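Local coordinates for cell division control protein 4 (Saccharomyces cerevisiae, PDB 3V7D) that recognises phosphorylated target proteins, such as the CDK inhibitor SIC1, as the substrate-binding F-box subunit of an SCF E3 ubiquitin-protein ligase, at residues T122-C127 and Q435-N440; D132-T137 and W188-G193; I144-S149 and K153-L158; A448-D453 and F457-D462. The protein carries 1 engineered substitution. All coordinates share one frame; numbering follows the deposited sequence.

Contact 1 (T122-C127 and Q435-N440)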
# COMPACT_ATOMS: atom_id res chain seq x y z
N THR B 122 -30.65 -15.35 -2.67
CA THR B 122 -29.99 -16.26 -3.61
C THR B 122 -28.61 -16.63 -3.06
O THR B 122 -28.04 -15.89 -2.25
CB THR B 122 -29.85 -15.64 -5.01
OG1 THR B 122 -29.13 -14.40 -4.93
CG2 THR B 122 -31.22 -15.38 -5.62
N SER B 123 -28.08 -17.76 -3.51
CA SER B 123 -26.82 -18.26 -2.97
C SER B 123 -25.61 -17.59 -3.61
O SER B 123 -24.50 -17.68 -3.09
CB SER B 123 -26.73 -19.78 -3.13
OG SER B 123 -26.74 -20.15 -4.50
N VAL B 124 -25.82 -16.91 -4.73
CA VAL B 124 -24.74 -16.24 -5.43
C VAL B 124 -24.75 -14.73 -5.17
O VAL B 124 -25.75 -14.06 -5.38
CB VAL B 124 -24.81 -16.47 -6.95
CG1 VAL B 124 -23.66 -15.77 -7.65
CG2 VAL B 124 -24.80 -17.96 -7.26
N ILE B 125 -23.62 -14.21 -4.70
CA ILE B 125 -23.45 -12.78 -4.51
C ILE B 125 -22.65 -12.24 -5.70
O ILE B 125 -21.62 -12.80 -6.05
CB ILE B 125 -22.70 -12.47 -3.21
CG1 ILE B 125 -23.39 -13.15 -2.02
CG2 ILE B 125 -22.57 -10.98 -2.99
CD1 ILE B 125 -24.86 -12.84 -1.93
N THR B 126 -23.13 -11.16 -6.30
CA THR B 126 -22.56 -10.68 -7.56
C THR B 126 -21.55 -9.55 -7.39
O THR B 126 -20.70 -9.34 -8.24
CB THR B 126 -23.65 -10.20 -8.53
OG1 THR B 126 -24.34 -9.09 -7.95
CG2 THR B 126 -24.64 -11.33 -8.81
N CYS B 127 -21.67 -8.82 -6.29
CA CYS B 127 -20.78 -7.68 -6.07
C CYS B 127 -20.70 -7.30 -4.60
O CYS B 127 -21.64 -7.51 -3.84
CB CYS B 127 -21.20 -6.48 -6.92
SG CYS B 127 -22.97 -6.07 -6.85
N GLN B 435 -18.30 -21.89 -1.99
CA GLN B 435 -17.81 -20.91 -2.96
C GLN B 435 -17.44 -19.62 -2.25
O GLN B 435 -18.02 -19.28 -1.22
CB GLN B 435 -18.88 -20.61 -4.02
CG GLN B 435 -19.38 -21.82 -4.78
CD GLN B 435 -18.52 -22.17 -5.97
OE1 GLN B 435 -17.50 -21.53 -6.23
NE2 GLN B 435 -18.93 -23.19 -6.72
N ILE B 436 -16.45 -18.92 -2.80
CA ILE B 436 -16.12 -17.58 -2.33
C ILE B 436 -16.46 -16.61 -3.45
O ILE B 436 -15.78 -16.58 -4.47
CB ILE B 436 -14.63 -17.44 -1.99
CG1 ILE B 436 -14.16 -18.65 -1.17
CG2 ILE B 436 -14.37 -16.12 -1.27
CD1 ILE B 436 -14.80 -18.74 0.20
N TRP B 437 -17.53 -15.84 -3.28
CA TRP B 437 -17.99 -14.97 -4.36
C TRP B 437 -17.21 -13.67 -4.42
O TRP B 437 -16.92 -13.16 -5.50
CB TRP B 437 -19.49 -14.70 -4.23
CG TRP B 437 -20.33 -15.94 -4.33
CD1 TRP B 437 -21.21 -16.41 -3.39
CD2 TRP B 437 -20.35 -16.88 -5.41
NE1 TRP B 437 -21.78 -17.58 -3.83
CE2 TRP B 437 -21.27 -17.89 -5.07
CE3 TRP B 437 -19.69 -16.96 -6.64
CZ2 TRP B 437 -21.54 -18.97 -5.91
CZ3 TRP B 437 -19.96 -18.03 -7.47
CH2 TRP B 437 -20.87 -19.02 -7.10
N SER B 438 -16.87 -13.12 -3.26
CA SER B 438 -16.16 -11.85 -3.23
C SER B 438 -15.38 -11.72 -1.93
O SER B 438 -15.87 -12.05 -0.86
CB SER B 438 -17.15 -10.70 -3.37
OG SER B 438 -16.47 -9.46 -3.49
N VAL B 439 -14.14 -11.24 -2.04
CA VAL B 439 -13.30 -11.03 -0.87
C VAL B 439 -12.67 -9.64 -0.91
O VAL B 439 -12.32 -9.13 -1.98
CB VAL B 439 -12.22 -12.15 -0.72
CG1 VAL B 439 -11.07 -11.95 -1.70
CG2 VAL B 439 -11.70 -12.17 0.69
N ASN B 440 -12.55 -9.02 0.25
CA ASN B 440 -12.02 -7.67 0.37
C ASN B 440 -11.47 -7.52 1.78
O ASN B 440 -12.06 -8.01 2.74
CB ASN B 440 -13.14 -6.65 0.12
CG ASN B 440 -12.62 -5.23 -0.11
OD1 ASN B 440 -11.77 -4.73 0.62
ND2 ASN B 440 -13.15 -4.58 -1.15
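Val-124 runs across the indole of Trp-437 and lies over one of its faces. Its CG1 sits 4.0 Å above the plane of the Trp-437 ring, over the centre. CG1 is anti to the backbone N (chi1 -179°), which turns this methyl beside the carbonyl carbon and onto the ring. The second methyl reaches the benzo part, with Val-124 CG2 3.7 Å from Trp-437 CZ2. The backbone joins in on the same face: Val-124 CA makes a CH-pi contact 4.0 Å from the centroid of the five-membered ring. The opposite face of the indole carries Gln-435 CB, from its own strand. At the pyrrole end, Trp-437 NE1 donates a weak hydrogen bond to Ser-123 O at 2.8 Å. The N-H points poorly at the oxygen (127°). Ile-125 meets the root of the tryptophan instead, with the CB atoms of Ile-125 and Trp-437 4.0 Å apart. The ring is thus layered between its own strand and the 122-127 segment. The bound peptide also packs on Val-124 and Trp-437 through a polar side chain. In the WD40 propeller, strand 125-131 opens the sheet of the first WD repeat, and strand 435-442 is an outermost strand of the neighbouring sheet, the one that closes the ring. Strand 445-452 pairs with strand 435-442, with a classic beta bulge where Trp-437 and Ser-438 both face Ala-449.

Contact 2 (D132-T137 and W188-G193)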
# COMPACT_ATOMS: atom_id res chain seq x y z
N ASP B 132 -15.53 2.61 4.47
CA ASP B 132 -16.16 3.49 5.46
C ASP B 132 -16.93 2.74 6.54
O ASP B 132 -18.01 3.18 6.93
CB ASP B 132 -17.12 4.44 4.76
CG ASP B 132 -16.72 5.89 4.91
OD1 ASP B 132 -16.00 6.21 5.88
OD2 ASP B 132 -17.14 6.70 4.06
N ASN B 133 -16.40 1.60 6.97
CA ASN B 133 -17.06 0.77 7.98
C ASN B 133 -18.39 0.17 7.50
O ASN B 133 -19.18 -0.34 8.30
CB ASN B 133 -17.23 1.54 9.29
CG ASN B 133 -15.93 2.16 9.76
OD1 ASN B 133 -14.90 1.49 9.85
ND2 ASN B 133 -15.97 3.46 10.05
N TYR B 134 -18.62 0.23 6.19
CA TYR B 134 -19.77 -0.44 5.59
C TYR B 134 -19.30 -1.63 4.77
O TYR B 134 -18.29 -1.56 4.07
CB TYR B 134 -20.53 0.49 4.66
CG TYR B 134 -21.28 1.62 5.32
CD1 TYR B 134 -22.24 1.37 6.29
CD2 TYR B 134 -21.06 2.94 4.94
CE1 TYR B 134 -22.94 2.41 6.89
CE2 TYR B 134 -21.75 3.98 5.53
CZ TYR B 134 -22.69 3.71 6.50
OH TYR B 134 -23.37 4.76 7.08
N VAL B 135 -20.05 -2.72 4.84
CA VAL B 135 -19.92 -3.79 3.87
C VAL B 135 -21.22 -3.81 3.09
O VAL B 135 -22.31 -3.85 3.68
CB VAL B 135 -19.68 -5.17 4.51
CG1 VAL B 135 -19.40 -6.20 3.42
CG2 VAL B 135 -18.52 -5.10 5.48
N ILE B 136 -21.11 -3.76 1.77
CA ILE B 136 -22.29 -3.64 0.92
C ILE B 136 -22.26 -4.71 -0.16
O ILE B 136 -21.26 -4.87 -0.87
CB ILE B 136 -22.36 -2.25 0.27
CG1 ILE B 136 -22.21 -1.16 1.34
CG2 ILE B 136 -23.67 -2.07 -0.48
CD1 ILE B 136 -21.93 0.21 0.78
N THR B 137 -23.35 -5.46 -0.28
CA THR B 137 -23.42 -6.57 -1.23
C THR B 137 -24.65 -6.49 -2.12
O THR B 137 -25.71 -6.01 -1.70
CB THR B 137 -23.45 -7.93 -0.51
OG1 THR B 137 -24.48 -7.91 0.49
CG2 THR B 137 -22.11 -8.23 0.16
N TRP B 188 -28.18 5.64 -4.03
CA TRP B 188 -28.78 5.34 -2.73
C TRP B 188 -28.13 6.15 -1.61
O TRP B 188 -26.94 6.48 -1.67
CB TRP B 188 -28.63 3.85 -2.41
CG TRP B 188 -29.09 2.92 -3.49
CD1 TRP B 188 -28.42 2.62 -4.64
CD2 TRP B 188 -30.29 2.14 -3.51
NE1 TRP B 188 -29.14 1.72 -5.38
CE2 TRP B 188 -30.29 1.41 -4.71
CE3 TRP B 188 -31.37 2.01 -2.63
CZ2 TRP B 188 -31.33 0.54 -5.05
CZ3 TRP B 188 -32.40 1.15 -2.98
CH2 TRP B 188 -32.37 0.43 -4.18
N ASP B 189 -28.92 6.46 -0.59
CA ASP B 189 -28.40 7.07 0.63
C ASP B 189 -28.61 6.08 1.77
O ASP B 189 -29.75 5.83 2.17
CB ASP B 189 -29.12 8.39 0.92
CG ASP B 189 -28.51 9.15 2.10
OD1 ASP B 189 -28.28 8.54 3.17
OD2 ASP B 189 -28.26 10.36 1.96
N ILE B 190 -27.52 5.53 2.28
CA ILE B 190 -27.60 4.54 3.36
C ILE B 190 -28.25 5.11 4.62
O ILE B 190 -29.08 4.46 5.25
CB ILE B 190 -26.20 3.99 3.71
CG1 ILE B 190 -25.66 3.16 2.55
CG2 ILE B 190 -26.26 3.13 4.96
CD1 ILE B 190 -24.28 2.59 2.79
N LYS B 191 -27.90 6.34 4.96
CA LYS B 191 -28.38 6.95 6.19
C LYS B 191 -29.85 7.36 6.11
O LYS B 191 -30.48 7.59 7.14
CB LYS B 191 -27.51 8.15 6.58
CG LYS B 191 -26.05 7.78 6.86
CD LYS B 191 -25.16 9.02 6.92
CE LYS B 191 -25.35 9.91 5.70
NZ LYS B 191 -25.23 9.13 4.43
N LYS B 192 -30.39 7.44 4.90
CA LYS B 192 -31.83 7.66 4.72
C LYS B 192 -32.52 6.33 4.47
O LYS B 192 -33.75 6.23 4.53
CB LYS B 192 -32.10 8.61 3.55
CG LYS B 192 -31.50 10.00 3.72
CD LYS B 192 -31.89 10.91 2.57
CE LYS B 192 -31.38 12.33 2.78
NZ LYS B 192 -31.91 13.27 1.75
N GLY B 193 -31.72 5.31 4.19
CA GLY B 193 -32.22 3.97 3.94
C GLY B 193 -33.12 3.87 2.72
O GLY B 193 -34.07 3.09 2.70
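Tyr-134 lays its ring against Ile-190, and the two side chains run antiparallel past one another. From CB, the Tyr-134 ring leaves anti to the carbonyl carbon (chi1 -69°), which carries it across to the 188-193 segment. CG is the first atom to touch, 4.0 Å from Ile-190 CD1. Tyr-134 CD2 and CE2 both lie under the same methyl, CD2 at 3.9 Å. Ile-190 CD1 stands almost straight above the ring, 9° off the normal, in a CH-pi contact. Tyr-134 CE1 meets the branch methyl, Ile-190 CG2, at 3.9 Å. CZ touches both methyls. At the tip, Tyr-134 OH lies 3.9 Å from Ile-190 CG2. It is also 4.0 Å from Lys-191 CG, an approach to the aliphatic part of that chain. The amine of Lys-191 turns elsewhere, to Gly-173 O and, in a long, weak salt bridge, to Asp-189 OD1. Ile-136 adds a tip-to-tip contact, its CD1 3.9 Å from Ile-190 CD1. A serine in place of Tyr-134 would probably leave both methyls of Ile-190 without the ring they lie on and open a gap between the two segments. The turn that presents Ile-190 is an Asx motif: Asp-189 OD1 accepts from Lys-192 N at 2.9 Å. Strand 134-139 belongs to the first WD repeat and strand 185-189 to the second. Apolar packing of this kind, between successive blades, is characteristic of the WD40 beta-propeller.

Contact 3 (I144-S149 and K153-L158)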
# COMPACT_ATOMS: atom_id res chain seq x y z
N ILE B 144 -29.93 -5.03 -2.25
CA ILE B 144 -28.64 -4.55 -1.80
C ILE B 144 -28.63 -4.60 -0.28
O ILE B 144 -29.51 -4.04 0.37
CB ILE B 144 -28.38 -3.10 -2.25
CG1 ILE B 144 -28.36 -3.01 -3.78
CG2 ILE B 144 -27.08 -2.59 -1.67
CD1 ILE B 144 -28.12 -1.61 -4.30
N ARG B 145 -27.64 -5.27 0.30
CA ARG B 145 -27.56 -5.37 1.75
C ARG B 145 -26.37 -4.60 2.29
O ARG B 145 -25.28 -4.64 1.72
CB ARG B 145 -27.53 -6.83 2.20
CG ARG B 145 -28.83 -7.59 1.90
CD ARG B 145 -28.76 -9.05 2.30
NE ARG B 145 -28.81 -9.25 3.75
CZ ARG B 145 -29.94 -9.31 4.45
NH1 ARG B 145 -31.11 -9.19 3.85
NH2 ARG B 145 -29.90 -9.50 5.77
N VAL B 146 -26.60 -3.89 3.39
CA VAL B 146 -25.58 -3.06 4.01
C VAL B 146 -25.26 -3.57 5.41
O VAL B 146 -26.17 -3.83 6.21
CB VAL B 146 -26.04 -1.59 4.11
CG1 VAL B 146 -24.94 -0.72 4.68
CG2 VAL B 146 -26.49 -1.08 2.74
N TYR B 147 -23.97 -3.72 5.69
CA TYR B 147 -23.52 -4.23 6.98
C TYR B 147 -22.56 -3.25 7.66
O TYR B 147 -21.84 -2.50 6.99
CB TYR B 147 -22.82 -5.57 6.82
CG TYR B 147 -23.62 -6.67 6.14
CD1 TYR B 147 -23.79 -6.69 4.76
CD2 TYR B 147 -24.17 -7.71 6.88
CE1 TYR B 147 -24.51 -7.70 4.14
CE2 TYR B 147 -24.89 -8.73 6.27
CZ TYR B 147 -25.05 -8.71 4.90
OH TYR B 147 -25.77 -9.72 4.29
N ASP B 148 -22.56 -3.28 8.99
CA ASP B 148 -21.64 -2.52 9.82
C ASP B 148 -20.44 -3.42 10.09
O ASP B 148 -20.59 -4.47 10.71
CB ASP B 148 -22.35 -2.17 11.13
CG ASP B 148 -21.50 -1.35 12.08
OD1 ASP B 148 -20.25 -1.38 12.00
OD2 ASP B 148 -22.09 -0.67 12.94
N SER B 149 -19.25 -3.03 9.64
CA SER B 149 -18.07 -3.88 9.82
C SER B 149 -17.42 -3.72 11.19
O SER B 149 -16.61 -4.55 11.60
CB SER B 149 -17.05 -3.65 8.70
OG SER B 149 -16.69 -2.28 8.59
N LYS B 153 -22.54 -6.56 12.13
CA LYS B 153 -23.97 -6.85 12.13
C LYS B 153 -24.61 -6.33 10.84
O LYS B 153 -24.06 -5.46 10.16
CB LYS B 153 -24.65 -6.16 13.32
CG LYS B 153 -24.24 -6.68 14.69
CD LYS B 153 -24.85 -5.83 15.80
CE LYS B 153 -24.60 -6.42 17.18
NZ LYS B 153 -25.24 -7.76 17.34
N PHE B 154 -25.78 -6.87 10.52
CA PHE B 154 -26.60 -6.38 9.41
C PHE B 154 -27.24 -5.04 9.79
O PHE B 154 -27.71 -4.87 10.91
CB PHE B 154 -27.67 -7.43 9.08
CG PHE B 154 -28.78 -6.93 8.20
CD1 PHE B 154 -28.57 -6.70 6.85
CD2 PHE B 154 -30.06 -6.72 8.72
CE1 PHE B 154 -29.60 -6.25 6.04
CE2 PHE B 154 -31.08 -6.27 7.92
CZ PHE B 154 -30.86 -6.04 6.58
N LEU B 155 -27.25 -4.09 8.85
CA LEU B 155 -27.84 -2.77 9.09
C LEU B 155 -29.21 -2.62 8.45
O LEU B 155 -30.22 -2.42 9.13
CB LEU B 155 -26.92 -1.66 8.59
CG LEU B 155 -25.83 -1.20 9.55
CD1 LEU B 155 -25.04 -0.05 8.94
CD2 LEU B 155 -26.44 -0.80 10.88
N LEU B 156 -29.25 -2.71 7.13
CA LEU B 156 -30.51 -2.60 6.39
C LEU B 156 -30.39 -3.17 4.99
O LEU B 156 -29.29 -3.34 4.46
CB LEU B 156 -31.00 -1.14 6.35
CG LEU B 156 -30.06 -0.01 5.92
CD1 LEU B 156 -29.76 -0.03 4.42
CD2 LEU B 156 -30.65 1.33 6.32
N GLN B 157 -31.54 -3.46 4.39
CA GLN B 157 -31.60 -3.93 3.02
C GLN B 157 -32.17 -2.83 2.13
O GLN B 157 -33.21 -2.25 2.44
CB GLN B 157 -32.46 -5.19 2.92
CG GLN B 157 -32.67 -5.71 1.51
CD GLN B 157 -33.07 -7.17 1.49
OE1 GLN B 157 -32.21 -8.06 1.43
NE2 GLN B 157 -34.36 -7.43 1.56
N LEU B 158 -31.48 -2.54 1.04
CA LEU B 158 -31.95 -1.55 0.08
C LEU B 158 -32.66 -2.23 -1.09
O LEU B 158 -32.03 -2.93 -1.88
CB LEU B 158 -30.78 -0.70 -0.43
CG LEU B 158 -30.13 0.21 0.61
CD1 LEU B 158 -28.85 0.82 0.08
CD2 LEU B 158 -31.11 1.30 1.02
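The guanidinium of Arg-145 lies flat on the ring of Phe-154, planes 13° apart and centres 4.1 Å apart. The arginine chain bends at chi3 (73°), which folds its end back over the neighbouring strand. The NH2 nitrogen does most of the touching. Within the guanidinium plane, Arg-145 NE gives a hydrogen bond to Tyr-147 OH at 3.1 Å, and NH1 gives another to Gln-157 OE1 at 2.9 Å. The amide is turned 83° to the guanidinium, and NH1 comes from above its carbonyl plane. Phe-154 also points its edge at the face of Tyr-147, a T-shaped pair with centroids 5.9 Å apart. The register of the antiparallel hairpin shifts by one at a classic beta bulge, where Leu-155 and Leu-156 both face Val-146. Val-146 O takes Leu-155 N at 2.9 Å and, weakly, Leu-156 N. On the face carrying Val-146, its CG2 meets Leu-156 CD1 at 3.8 Å. A leucine in place of Arg-145 would probably leave Gln-157 OE1 without its donor and the Phe-154 face without its flat cover. Tyr-147 OH also bonds to Arg-118 O. The stack and the two in-plane bonds together restrain the guanidinium from turning, and the aromatic face probably helps to stabilise its charge.

Contact 4 (A448-D453 and F457-D462)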
# COMPACT_ATOMS: atom_id res chain seq x y z
N ALA B 448 -15.77 -11.57 3.39
CA ALA B 448 -16.02 -12.44 2.25
C ALA B 448 -17.49 -12.84 2.11
O ALA B 448 -18.13 -13.26 3.08
CB ALA B 448 -15.14 -13.69 2.32
N ALA B 449 -18.01 -12.67 0.90
CA ALA B 449 -19.33 -13.16 0.55
C ALA B 449 -19.17 -14.59 0.05
O ALA B 449 -18.47 -14.84 -0.93
CB ALA B 449 -19.93 -12.29 -0.54
N VAL B 450 -19.81 -15.52 0.75
CA VAL B 450 -19.61 -16.93 0.44
C VAL B 450 -20.92 -17.67 0.23
O VAL B 450 -22.01 -17.15 0.51
CB VAL B 450 -18.85 -17.66 1.57
CG1 VAL B 450 -17.55 -16.95 1.87
CG2 VAL B 450 -19.72 -17.75 2.82
N GLU B 451 -20.80 -18.90 -0.26
CA GLU B 451 -21.93 -19.80 -0.39
C GLU B 451 -21.62 -21.05 0.43
O GLU B 451 -20.50 -21.56 0.41
CB GLU B 451 -22.16 -20.19 -1.85
CG GLU B 451 -23.24 -21.27 -2.02
CD GLU B 451 -23.35 -21.78 -3.44
OE1 GLU B 451 -23.34 -20.96 -4.38
OE2 GLU B 451 -23.44 -23.01 -3.62
N LYS B 452 -22.62 -21.52 1.17
CA LYS B 452 -22.49 -22.76 1.91
C LYS B 452 -23.82 -23.49 1.96
O LYS B 452 -24.81 -22.96 2.47
CB LYS B 452 -21.98 -22.49 3.33
CG LYS B 452 -22.02 -23.70 4.24
CD LYS B 452 -21.45 -23.38 5.61
CE LYS B 452 -21.96 -24.35 6.67
NZ LYS B 452 -21.64 -25.77 6.34
N ASP B 453 -23.84 -24.69 1.40
CA ASP B 453 -25.04 -25.53 1.37
C ASP B 453 -26.25 -24.83 0.77
O ASP B 453 -27.33 -24.84 1.36
CB ASP B 453 -25.36 -26.07 2.76
CG ASP B 453 -24.27 -26.98 3.30
OD1 ASP B 453 -23.59 -27.63 2.48
OD2 ASP B 453 -24.11 -27.04 4.54
N PHE B 457 -23.81 -16.30 2.58
CA PHE B 457 -23.50 -15.73 3.88
C PHE B 457 -22.44 -14.66 3.71
O PHE B 457 -21.69 -14.67 2.74
CB PHE B 457 -23.00 -16.81 4.84
CG PHE B 457 -24.03 -17.86 5.17
CD1 PHE B 457 -24.94 -17.67 6.20
CD2 PHE B 457 -24.10 -19.04 4.44
CE1 PHE B 457 -25.90 -18.63 6.50
CE2 PHE B 457 -25.04 -20.01 4.74
CZ PHE B 457 -25.95 -19.81 5.77
N LEU B 458 -22.40 -13.72 4.65
CA LEU B 458 -21.29 -12.79 4.73
C LEU B 458 -20.39 -13.20 5.88
O LEU B 458 -20.85 -13.35 7.01
CB LEU B 458 -21.76 -11.34 4.93
CG LEU B 458 -20.63 -10.31 5.05
CD1 LEU B 458 -19.86 -10.20 3.74
CD2 LEU B 458 -21.15 -8.96 5.48
N GLU B 459 -19.11 -13.40 5.57
CA GLU B 459 -18.14 -13.75 6.59
C GLU B 459 -17.29 -12.53 6.93
O GLU B 459 -16.83 -11.81 6.04
CB GLU B 459 -17.25 -14.89 6.10
CG GLU B 459 -18.02 -16.15 5.71
CD GLU B 459 -18.43 -16.98 6.92
OE1 GLU B 459 -19.00 -18.08 6.72
OE2 GLU B 459 -18.18 -16.55 8.07
N ILE B 460 -17.10 -12.28 8.22
CA ILE B 460 -16.24 -11.20 8.67
C ILE B 460 -15.15 -11.73 9.60
O ILE B 460 -15.44 -12.30 10.66
CB ILE B 460 -17.03 -10.09 9.39
CG1 ILE B 460 -18.15 -9.57 8.48
CG2 ILE B 460 -16.11 -8.96 9.80
CD1 ILE B 460 -19.06 -8.56 9.17
N LEU B 461 -13.90 -11.53 9.20
CA LEU B 461 -12.75 -11.99 9.98
C LEU B 461 -11.98 -10.82 10.59
O LEU B 461 -11.66 -9.85 9.91
CB LEU B 461 -11.83 -12.85 9.10
CG LEU B 461 -12.56 -14.05 8.50
CD1 LEU B 461 -11.70 -14.75 7.46
CD2 LEU B 461 -12.96 -15.02 9.59
N ASP B 462 -11.69 -10.94 11.88
CA ASP B 462 -11.11 -9.86 12.66
C ASP B 462 -9.68 -10.23 13.08
O ASP B 462 -9.49 -11.17 13.85
CB ASP B 462 -11.98 -9.62 13.90
CG ASP B 462 -11.57 -8.38 14.69
OD1 ASP B 462 -10.49 -7.81 14.43
OD2 ASP B 462 -12.35 -7.99 15.59
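This is the antiparallel hairpin of strands 445-452 and 455-462, part of the propeller blade that closes the ring with strand 113-118 from the start of the WD40 domain. Ala-448 and Glu-459 form one hydrogen-bonded pair, Val-450 and Phe-457 the other. The bond from Glu-459 N to Ala-448 O is 2.7 Å long and nearly straight (172°). Val-450 N reaches Phe-457 O at 2.9 Å. Between them Ala-449 and Leu-458 make a non-hydrogen-bonded pair. A turn at chi2 (66°) swings Leu-458 CD1 back against Ala-448 O, at 3.6 Å. On the other face, the side chains of Val-450 and Glu-459 lie athwart each other, with Val-450 CG2 3.7 Å from Glu-459 CG. The same methyl lies 4.0 Å from Phe-457 CB. The ring of Phe-457 meets Lys-452 O at its edge, in plane, through CE2 at 3.7 Å. Lys-452 CB also comes within 4.2 Å of Phe-457 CE2, while its amine leads away to a salt bridge with Asp-453, a poorly ordered residue. The bent chain of Glu-459 keeps its apolar part on the valine while the carboxylate finds partners on the next strand. There OE2 bonds to Thr-116 OG1 and OE1 forms a salt bridge with Arg-114. In the four-stranded antiparallel sheet, strand 113-118 lies beside 455-462 and strand 435-442 beside 445-452.

In the fold
Contacts 1 and 4 share the sheet that closes the propeller, their centres 8 Å apart. Strands 435-442 and 445-452 are neighbours in it, and Trp-437 N probably bonds to Ala-449 O at 2.7 Å. Contact 3 pairs the two strands at one side of the next sheet, and contact 2 joins that sheet to the blade after it. Their centres are 7 Å apart, and Val-135 O and Tyr-147 N, 2.6 Å apart, probably form a hydrogen bond. Contact 1 bridges the two sheets. So does Leu-458, whose CD2 lies 3.4 Å from Tyr-147 CG, linking contacts 3 and 4. From contact 1, which reaches the bound peptide, contacts 3 and 2 are about 15 and 18 Å away, centre to centre.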